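Local coordinates for protein bradyzoite surface antigen BSR4 (Toxoplasma gondii, PDB 2JKS) that is a surface antigen of the bradyzoite stage, built from two SRS domains of the SAG1-related superfamily, and probably takes part in host-cell attachment and immune recognition, at residues 208-213 against 271-276; 215-220 against 231-236; 221-226 against 302-307. One frame throughout, in Å; residues are numbered along the deposited sequence.

Contact 1 of 3, residues 208-213 against 271-276; sequences LQPTTY and FLVGCV
Gln209 and Gly274 face each other as an antiparallel hydrogen-bonded pair. Two backbone bonds join them. Gln209 N donates to Gly274 O at 2.7 Å, and Gly274 N returns a bond to Gln209 O at 2.9 Å. Val273 CB also lies 3.3 Å from Gln209 O. Next to them Leu208 and Cys275 form a non-hydrogen-bonded pair. Here Leu208 CA brings a C-H to Gly274 O at 3.4 Å, so this carbonyl meets both an N-H and a C-H. The backbone of Gly274 lies at phi 170° and psi -153°, where a CB would press on the carbonyl oxygen of the residue before, and only glycine sits easily at such angles.

The contacts between side chains are light and apolar. Gln209 CG stands anti to the backbone N (chi1 -176°). CB and CG pass obliquely by Val276 CG1, with CB at 4.1 Å. Pro210 CD meets Val273 CG1 at 4.0 Å. A cis peptide bond precedes Pro210, and a type I turn from Pro210 to Tyr213 follows the end of the strand.

The pair joins strand 206-209 to its neighbour 269-277 in one sheet of the second SRS domain, a beta sandwich. Strand 206-209 is outermost in this sheet within the chain. Leu208 and Cys275 point to the other sheet, where both touch Ile200, and Cys275 forms a disulfide with Cys202.

Backbone polarity thus does most of the joining. The two bonds fix the register at the glycine, while methyl and methylene groups pack beside them.

Contact 2 of 3, residues 215-220 against 231-236; sequences EEYCVA and TRFVEI. With ZN (zinc ion), chain I.
Glu215 O is gripped by two donors, Phe233 N at 3.0 Å and water 1 at 2.8 Å. Water 1 accepts from Val234 N. The contact closes a beta hairpin of strands 216-218 and 230-232, and a short 3-10 segment, 233-235, follows the second strand. Tyr217 and Thr231 are its hydrogen-bonded pair: Tyr217 N donates to Thr231 O at 2.8 Å, and Thr231 N donates to Tyr217 O.

The Tyr217 side chain carries much of the packing. Its chi1 of 62° puts CG between the backbone N and the carbonyl carbon, and with it the ring alongside Thr231, whose CB sits over one face toward the rim. Tyr217 CB lies over the face of the Phe233 ring, 4.0 Å from its centroid. The two rings meet obliquely, with planes at 47°. Phe233 meets Phe271 edge-to-face.

Beyond the backbone bonds, water 2 donates to Glu215 OE1 and Glu216 OE2 and accepts a weak bond from Arg232 NE. Lys242 forms a salt bridge with Glu215 OE2, and Thr212 OG1 bonds to Glu216 OE1. Glu216 OE2 binds the zinc ion at 2.0 Å, with OE1 farther at 2.7 Å. At the tip of the tyrosine, Ile236 CG2 lies 3.2 Å from Tyr217 OH.

Contact 3 of 3, residues 221-226 against 302-307; sequences DSKDVN and TVLVTV
Thr302 meets Val225 through a single hydrogen bond. Val225 N donates to Thr302 OG1 at 2.9 Å, and the bond is almost straight, with an angle of 177° at the hydrogen. OG1 stands anti to the carbonyl carbon of Thr302 (chi1 -61°), which turns it to the loop. The same oxygen lies 3.6 Å from Asp224 CA and 3.6 Å from Val225 CG1, so carbon atoms pack beside the bond. The other branch, Thr302 CG2, reaches Lys223 O at 3.7 Å. The side chains of Val225 and Thr302 run antiparallel past one another.

The loop is held in shape at this point. Asp224 OD1 accepts from Asn226 N, two residues on, at 2.9 Å, which makes an Asx turn; the N comes from above the carboxylate plane. OD2 of the same carboxylate forms a salt bridge with Arg227. The loop links the two strands of the 216-232 hairpin and lies on the outer face of strand 301-307. That strand runs between 187-191 and 269-277 in a sheet of the SRS beta sandwich. Val303 points to the opposite face, where it touches Ile200 of the other sheet.

Leu304 comes next on the loop side. Its two methyls meet the aliphatic chain of Lys223, with CD2 at 3.8 Å from Lys223 CD. Leu304 CD1 lies 3.9 Å from Lys223 NZ. That ammonium group makes weak hydrogen bonds to Ala220 O and Gln270 OE1.

Overall arrangement
All three contacts lie in the second SRS domain. Contacts 1 and 3 reach neighbouring strands of one sheet, 269-277 and 301-307, which are joined by probable backbone bonds. Contact 1 is a strand pairing at the sheet border. Contact 3 is a loop laid on the sheet, with one side-chain acceptor and otherwise packing. It is largely buried, though Lys223 is exposed, while contacts 1 and 2 are partly buried. Contact 2 is a separate hairpin, farther from the centre of the chain. It mixes buried aromatic rings with charged groups, waters and a zinc ion. Its first strand meets contact 1 where Cys218 N probably bonds to Leu272 O. Val225 of contact 3 packs on Gln209 and Leu272 of contact 1.

Contact 1 of 3, residues 208-213 against 271-276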
loop_
_atom_site.group_PDB
_atom_site.type_symbol
_atom_site.label_atom_id
_atom_site.label_comp_id
_atom_site.label_asym_id
_atom_site.label_seq_id
_atom_site.Cartn_x
_atom_site.Cartn_y
_atom_site.Cartn_z
ATOM N N LEU A 208 3.740 0.391 16.390
ATOM C CA LEU A 208 5.031 -0.116 16.871
ATOM C C LEU A 208 4.885 -1.277 17.825
ATOM O O LEU A 208 4.047 -1.256 18.741
ATOM C CB LEU A 208 5.822 1.020 17.521
ATOM C CG LEU A 208 6.352 2.100 16.596
ATOM C CD1 LEU A 208 6.628 3.407 17.335
ATOM C CD2 LEU A 208 7.605 1.626 15.882
ATOM N N GLN A 209 5.715 -2.290 17.606
ATOM C CA GLN A 209 5.734 -3.472 18.417
ATOM C C GLN A 209 7.191 -3.775 18.930
ATOM O O GLN A 209 8.144 -3.697 18.163
ATOM C CB GLN A 209 5.182 -4.633 17.578
ATOM C CG GLN A 209 5.067 -5.911 18.335
ATOM C CD GLN A 209 3.746 -6.036 19.098
ATOM O OE1 GLN A 209 3.103 -5.039 19.466
ATOM N NE2 GLN A 209 3.350 -7.274 19.344
ATOM N N PRO A 210 7.346 -4.097 20.245
ATOM C CA PRO A 210 6.227 -4.173 21.239
ATOM C C PRO A 210 5.741 -2.790 21.589
ATOM O O PRO A 210 6.407 -1.795 21.301
ATOM C CB PRO A 210 6.870 -4.822 22.493
ATOM C CG PRO A 210 8.371 -4.502 22.358
ATOM C CD PRO A 210 8.663 -4.387 20.835
ATOM N N THR A 211 4.548 -2.711 22.188
ATOM C CA THR A 211 3.975 -1.419 22.556
ATOM C C THR A 211 4.930 -0.664 23.521
ATOM O O THR A 211 4.957 0.576 23.598
ATOM C CB THR A 211 2.584 -1.687 23.221
ATOM O OG1 THR A 211 1.696 -2.257 22.228
ATOM C CG2 THR A 211 1.988 -0.428 23.692
ATOM N N THR A 212 5.709 -1.475 24.257
ATOM C CA THR A 212 6.686 -1.052 25.280
ATOM C C THR A 212 8.122 -0.845 24.722
ATOM O O THR A 212 9.110 -0.956 25.448
ATOM C CB THR A 212 6.667 -2.054 26.413
ATOM O OG1 THR A 212 6.764 -3.397 25.876
ATOM C CG2 THR A 212 5.329 -1.935 27.156
ATOM N N TYR A 213 8.206 -0.496 23.429
ATOM C CA TYR A 213 9.498 -0.491 22.722
ATOM C C TYR A 213 10.497 0.456 23.391
ATOM O O TYR A 213 11.694 0.230 23.277
ATOM C CB TYR A 213 9.326 -0.144 21.246
ATOM C CG TYR A 213 8.761 1.225 21.047
ATOM C CD1 TYR A 213 9.582 2.322 20.984
ATOM C CD2 TYR A 213 7.355 1.409 20.980
ATOM C CE1 TYR A 213 9.057 3.581 20.857
ATOM C CE2 TYR A 213 6.807 2.667 20.857
ATOM C CZ TYR A 213 7.659 3.738 20.787
ATOM O OH TYR A 213 7.139 5.009 20.627
ATOM N N PHE A 271 18.064 -8.211 18.489
ATOM C CA PHE A 271 16.758 -7.906 19.074
ATOM C C PHE A 271 15.764 -7.750 17.926
ATOM O O PHE A 271 16.165 -7.568 16.771
ATOM C CB PHE A 271 16.787 -6.698 20.030
ATOM C CG PHE A 271 17.035 -5.363 19.351
ATOM C CD1 PHE A 271 15.953 -4.579 18.896
ATOM C CD2 PHE A 271 18.343 -4.894 19.140
ATOM C CE1 PHE A 271 16.171 -3.352 18.315
ATOM C CE2 PHE A 271 18.554 -3.626 18.559
ATOM C CZ PHE A 271 17.486 -2.866 18.147
ATOM N N LEU A 272 14.472 -7.849 18.255
ATOM C CA LEU A 272 13.439 -7.718 17.249
ATOM C C LEU A 272 12.420 -6.660 17.684
ATOM O O LEU A 272 11.988 -6.644 18.796
ATOM C CB LEU A 272 12.797 -9.087 17.056
ATOM C CG LEU A 272 11.765 -9.467 16.030
ATOM C CD1 LEU A 272 11.866 -10.967 15.913
ATOM C CD2 LEU A 272 10.344 -9.056 16.438
ATOM N N VAL A 273 12.067 -5.767 16.764
ATOM C CA VAL A 273 10.909 -4.923 16.903
ATOM C C VAL A 273 10.211 -4.886 15.528
ATOM O O VAL A 273 10.603 -5.583 14.602
ATOM C CB VAL A 273 11.299 -3.476 17.278
ATOM C CG1 VAL A 273 11.892 -3.407 18.670
ATOM C CG2 VAL A 273 12.321 -2.936 16.251
ATOM N N GLY A 274 9.152 -4.094 15.430
ATOM C CA GLY A 274 8.494 -3.929 14.155
ATOM C C GLY A 274 7.179 -3.210 14.250
ATOM O O GLY A 274 6.955 -2.363 15.154
ATOM N N CYS A 275 6.322 -3.528 13.276
ATOM C CA CYS A 275 5.027 -2.875 13.110
ATOM C C CYS A 275 3.984 -3.925 12.843
ATOM O O CYS A 275 4.156 -4.809 11.990
ATOM C CB CYS A 275 5.073 -1.853 11.954
ATOM S SG CYS A 275 6.291 -0.535 12.100
ATOM N N VAL A 276 2.888 -3.838 13.601
ATOM C CA VAL A 276 1.716 -4.687 13.357
ATOM C C VAL A 276 0.559 -3.837 12.837
ATOM O O VAL A 276 0.507 -2.626 13.124
ATOM C CB VAL A 276 1.341 -5.539 14.629
ATOM C CG1 VAL A 276 2.539 -6.406 15.026
ATOM C CG2 VAL A 276 0.987 -4.626 15.776
#

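Contact 2 of 3, residues 215-220 against 231-236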
loop_
_atom_site.group_PDB
_atom_site.type_symbol
_atom_site.label_atom_id
_atom_site.label_comp_id
_atom_site.label_asym_id
_atom_site.label_seq_id
_atom_site.Cartn_x
_atom_site.Cartn_y
_atom_site.Cartn_z
ATOM N N GLU A 215 11.342 0.691 26.319
ATOM C CA GLU A 215 12.121 -0.084 27.316
ATOM C C GLU A 215 12.406 -1.526 26.955
ATOM O O GLU A 215 13.264 -2.117 27.568
ATOM C CB GLU A 215 11.427 -0.092 28.688
ATOM C CG GLU A 215 11.220 1.259 29.242
ATOM C CD GLU A 215 10.437 1.249 30.551
ATOM O OE1 GLU A 215 10.098 0.169 31.108
ATOM O OE2 GLU A 215 10.171 2.350 31.033
ATOM N N GLU A 216 11.612 -2.106 26.055
ATOM C CA GLU A 216 11.616 -3.537 25.756
ATOM C C GLU A 216 11.750 -3.894 24.280
ATOM O O GLU A 216 11.359 -3.124 23.386
ATOM C CB GLU A 216 10.346 -4.191 26.281
ATOM C CG GLU A 216 10.355 -4.221 27.803
ATOM C CD GLU A 216 9.063 -4.571 28.440
ATOM O OE1 GLU A 216 8.021 -4.722 27.764
ATOM O OE2 GLU A 216 9.118 -4.669 29.696
ATOM N N TYR A 217 12.202 -5.131 24.022
ATOM C CA TYR A 217 12.150 -5.669 22.669
ATOM C C TYR A 217 11.498 -7.030 22.662
ATOM O O TYR A 217 11.179 -7.563 23.735
ATOM C CB TYR A 217 13.567 -5.678 22.065
ATOM C CG TYR A 217 14.545 -6.552 22.822
ATOM C CD1 TYR A 217 14.781 -7.871 22.436
ATOM C CD2 TYR A 217 15.221 -6.053 23.927
ATOM C CE1 TYR A 217 15.688 -8.686 23.127
ATOM C CE2 TYR A 217 16.112 -6.852 24.629
ATOM C CZ TYR A 217 16.343 -8.171 24.215
ATOM O OH TYR A 217 17.217 -8.955 24.944
ATOM N N CYS A 218 11.271 -7.599 21.473
ATOM C CA CYS A 218 10.834 -8.990 21.347
ATOM C C CYS A 218 12.081 -9.867 21.256
ATOM O O CYS A 218 13.012 -9.581 20.459
ATOM C CB CYS A 218 9.967 -9.217 20.097
ATOM S SG CYS A 218 8.622 -8.038 19.789
ATOM N N VAL A 219 12.156 -10.910 22.074
ATOM C CA VAL A 219 13.239 -11.898 21.869
ATOM C C VAL A 219 13.366 -12.306 20.389
ATOM O O VAL A 219 12.359 -12.607 19.718
ATOM C CB VAL A 219 13.083 -13.133 22.786
ATOM C CG1 VAL A 219 14.318 -14.055 22.641
ATOM C CG2 VAL A 219 12.931 -12.644 24.202
ATOM N N ALA A 220 14.601 -12.298 19.884
ATOM C CA ALA A 220 14.808 -12.410 18.451
ATOM C C ALA A 220 14.554 -13.829 17.928
ATOM O O ALA A 220 14.297 -13.968 16.750
ATOM C CB ALA A 220 16.195 -11.886 18.053
ATOM N N THR A 231 11.415 -8.435 26.491
ATOM C CA THR A 231 12.574 -8.478 27.378
ATOM C C THR A 231 13.133 -7.095 27.417
ATOM O O THR A 231 12.998 -6.345 26.439
ATOM C CB THR A 231 13.639 -9.505 26.902
ATOM O OG1 THR A 231 13.035 -10.776 26.913
ATOM C CG2 THR A 231 14.781 -9.577 27.842
ATOM N N ARG A 232 13.710 -6.714 28.550
ATOM C CA ARG A 232 14.207 -5.377 28.728
ATOM C C ARG A 232 15.523 -5.123 27.927
ATOM O O ARG A 232 16.385 -6.001 27.860
ATOM C CB ARG A 232 14.324 -5.019 30.232
ATOM C CG ARG A 232 12.940 -5.095 30.991
ATOM C CD ARG A 232 13.166 -4.782 32.475
ATOM N NE ARG A 232 13.541 -3.378 32.701
ATOM C CZ ARG A 232 14.383 -2.946 33.654
ATOM N NH1 ARG A 232 14.993 -3.815 34.457
ATOM N NH2 ARG A 232 14.651 -1.643 33.766
ATOM N N PHE A 233 15.587 -3.967 27.246
ATOM C CA PHE A 233 16.780 -3.548 26.520
ATOM C C PHE A 233 18.041 -3.500 27.389
ATOM O O PHE A 233 19.102 -3.847 26.896
ATOM C CB PHE A 233 16.610 -2.186 25.865
ATOM C CG PHE A 233 16.035 -2.243 24.473
ATOM C CD1 PHE A 233 16.771 -2.798 23.407
ATOM C CD2 PHE A 233 14.746 -1.753 24.223
ATOM C CE1 PHE A 233 16.220 -2.850 22.111
ATOM C CE2 PHE A 233 14.184 -1.798 22.935
ATOM C CZ PHE A 233 14.914 -2.329 21.869
ATOM N N VAL A 234 17.932 -3.069 28.650
ATOM C CA VAL A 234 19.108 -3.083 29.575
ATOM C C VAL A 234 19.787 -4.439 29.652
ATOM O O VAL A 234 20.972 -4.494 29.980
ATOM C CB VAL A 234 18.836 -2.699 31.069
ATOM C CG1 VAL A 234 18.710 -1.198 31.264
ATOM C CG2 VAL A 234 17.679 -3.545 31.715
ATOM N N GLU A 235 19.060 -5.523 29.397
ATOM C CA GLU A 235 19.642 -6.869 29.509
ATOM C C GLU A 235 20.707 -7.154 28.450
ATOM O O GLU A 235 21.544 -8.055 28.645
ATOM C CB GLU A 235 18.579 -7.980 29.489
ATOM C CG GLU A 235 17.812 -8.172 30.797
ATOM C CD GLU A 235 18.754 -8.494 31.954
ATOM O OE1 GLU A 235 19.464 -9.547 31.876
ATOM O OE2 GLU A 235 18.804 -7.685 32.917
ATOM N N ILE A 236 20.667 -6.410 27.343
ATOM C CA ILE A 236 21.627 -6.550 26.240
ATOM C C ILE A 236 22.509 -5.307 26.067
ATOM O O ILE A 236 23.629 -5.408 25.564
ATOM C CB ILE A 236 20.961 -7.004 24.911
ATOM C CG1 ILE A 236 19.970 -5.955 24.345
ATOM C CG2 ILE A 236 20.319 -8.377 25.105
ATOM C CD1 ILE A 236 19.408 -6.317 23.018
HETATM ZN ZN ZN I . 7.290 -4.921 30.384
HETATM O O HOH W 1 15.332 -1.731 29.384
HETATM O O HOH W 2 10.658 -2.522 31.331
#

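Contact 3 of 3, residues 221-226 against 302-307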
loop_
_atom_site.group_PDB
_atom_site.type_symbol
_atom_site.label_atom_id
_atom_site.label_comp_id
_atom_site.label_asym_id
_atom_site.label_seq_id
_atom_site.Cartn_x
_atom_site.Cartn_y
_atom_site.Cartn_z
ATOM N N ASP A 221 14.568 -14.849 18.814
ATOM C CA ASP A 221 14.441 -16.294 18.390
ATOM C C ASP A 221 13.193 -16.587 17.567
ATOM O O ASP A 221 13.224 -17.389 16.648
ATOM C CB ASP A 221 14.412 -17.287 19.580
ATOM C CG ASP A 221 15.254 -16.850 20.769
ATOM O OD1 ASP A 221 16.192 -16.027 20.604
ATOM O OD2 ASP A 221 14.966 -17.362 21.903
ATOM N N SER A 222 12.088 -15.915 17.877
ATOM C CA SER A 222 10.843 -16.139 17.120
ATOM C C SER A 222 10.928 -15.712 15.645
ATOM O O SER A 222 10.183 -16.205 14.827
ATOM C CB SER A 222 9.664 -15.380 17.777
ATOM O OG SER A 222 9.712 -13.997 17.384
ATOM N N LYS A 223 11.837 -14.776 15.325
ATOM C CA LYS A 223 11.890 -14.154 13.970
ATOM C C LYS A 223 10.532 -13.644 13.430
ATOM O O LYS A 223 10.306 -13.526 12.228
ATOM C CB LYS A 223 12.653 -15.076 12.958
ATOM C CG LYS A 223 13.985 -15.663 13.460
ATOM C CD LYS A 223 14.994 -14.626 13.903
ATOM C CE LYS A 223 16.469 -15.196 14.063
ATOM N NZ LYS A 223 17.183 -14.538 15.237
ATOM N N ASP A 224 9.630 -13.264 14.342
ATOM C CA ASP A 224 8.295 -12.897 13.924
ATOM C C ASP A 224 7.770 -11.948 14.967
ATOM O O ASP A 224 7.539 -12.319 16.128
ATOM C CB ASP A 224 7.426 -14.165 13.826
ATOM C CG ASP A 224 6.024 -13.894 13.392
ATOM O OD1 ASP A 224 5.608 -12.738 13.116
ATOM O OD2 ASP A 224 5.311 -14.891 13.288
ATOM N N VAL A 225 7.558 -10.707 14.563
ATOM C CA VAL A 225 6.999 -9.727 15.501
ATOM C C VAL A 225 5.598 -10.127 16.060
ATOM O O VAL A 225 5.183 -9.601 17.095
ATOM C CB VAL A 225 6.962 -8.305 14.840
ATOM C CG1 VAL A 225 5.830 -8.174 13.821
ATOM C CG2 VAL A 225 6.896 -7.192 15.886
ATOM N N ASN A 226 4.876 -10.989 15.348
ATOM C CA ASN A 226 3.587 -11.473 15.831
ATOM C C ASN A 226 3.715 -12.446 17.009
ATOM O O ASN A 226 2.722 -12.658 17.739
ATOM C CB ASN A 226 2.783 -12.155 14.725
ATOM C CG ASN A 226 2.259 -11.217 13.681
ATOM O OD1 ASN A 226 2.007 -10.030 13.908
ATOM N ND2 ASN A 226 2.018 -11.786 12.510
ATOM N N THR A 302 8.497 -7.412 10.503
ATOM C CA THR A 302 9.427 -7.802 11.542
ATOM C C THR A 302 10.775 -7.220 11.204
ATOM O O THR A 302 11.268 -7.417 10.074
ATOM C CB THR A 302 9.552 -9.371 11.601
ATOM O OG1 THR A 302 8.275 -9.951 11.901
ATOM C CG2 THR A 302 10.618 -9.825 12.576
ATOM N N VAL A 303 11.390 -6.539 12.176
ATOM C CA VAL A 303 12.686 -5.974 11.942
ATOM C C VAL A 303 13.646 -6.712 12.865
ATOM O O VAL A 303 13.562 -6.539 14.093
ATOM C CB VAL A 303 12.708 -4.425 12.182
ATOM C CG1 VAL A 303 14.107 -3.877 11.914
ATOM C CG2 VAL A 303 11.592 -3.758 11.303
ATOM N N LEU A 304 14.530 -7.515 12.257
ATOM C CA LEU A 304 15.550 -8.266 12.977
ATOM C C LEU A 304 16.846 -7.529 12.989
ATOM O O LEU A 304 17.522 -7.407 11.962
ATOM C CB LEU A 304 15.751 -9.635 12.339
ATOM C CG LEU A 304 16.770 -10.516 13.070
ATOM C CD1 LEU A 304 16.328 -10.821 14.504
ATOM C CD2 LEU A 304 16.892 -11.811 12.244
ATOM N N VAL A 305 17.198 -7.036 14.164
ATOM C CA VAL A 305 18.379 -6.197 14.315
ATOM C C VAL A 305 19.535 -7.017 14.892
ATOM O O VAL A 305 19.401 -7.658 15.937
ATOM C CB VAL A 305 18.123 -4.963 15.199
ATOM C CG1 VAL A 305 19.374 -4.068 15.221
ATOM C CG2 VAL A 305 16.825 -4.179 14.723
ATOM N N THR A 306 20.673 -6.939 14.211
ATOM C CA THR A 306 21.879 -7.494 14.706
ATOM C C THR A 306 22.794 -6.351 15.114
ATOM O O THR A 306 23.226 -5.572 14.271
ATOM C CB THR A 306 22.556 -8.402 13.671
ATOM O OG1 THR A 306 21.628 -9.427 13.236
ATOM C CG2 THR A 306 23.839 -9.081 14.283
ATOM N N VAL A 307 23.103 -6.277 16.401
ATOM C CA VAL A 307 24.005 -5.267 16.909
ATOM C C VAL A 307 25.435 -5.849 16.899
ATOM O O VAL A 307 25.777 -6.789 17.668
ATOM C CB VAL A 307 23.620 -4.746 18.297
ATOM C CG1 VAL A 307 24.552 -3.610 18.680
ATOM C CG2 VAL A 307 22.159 -4.298 18.312
#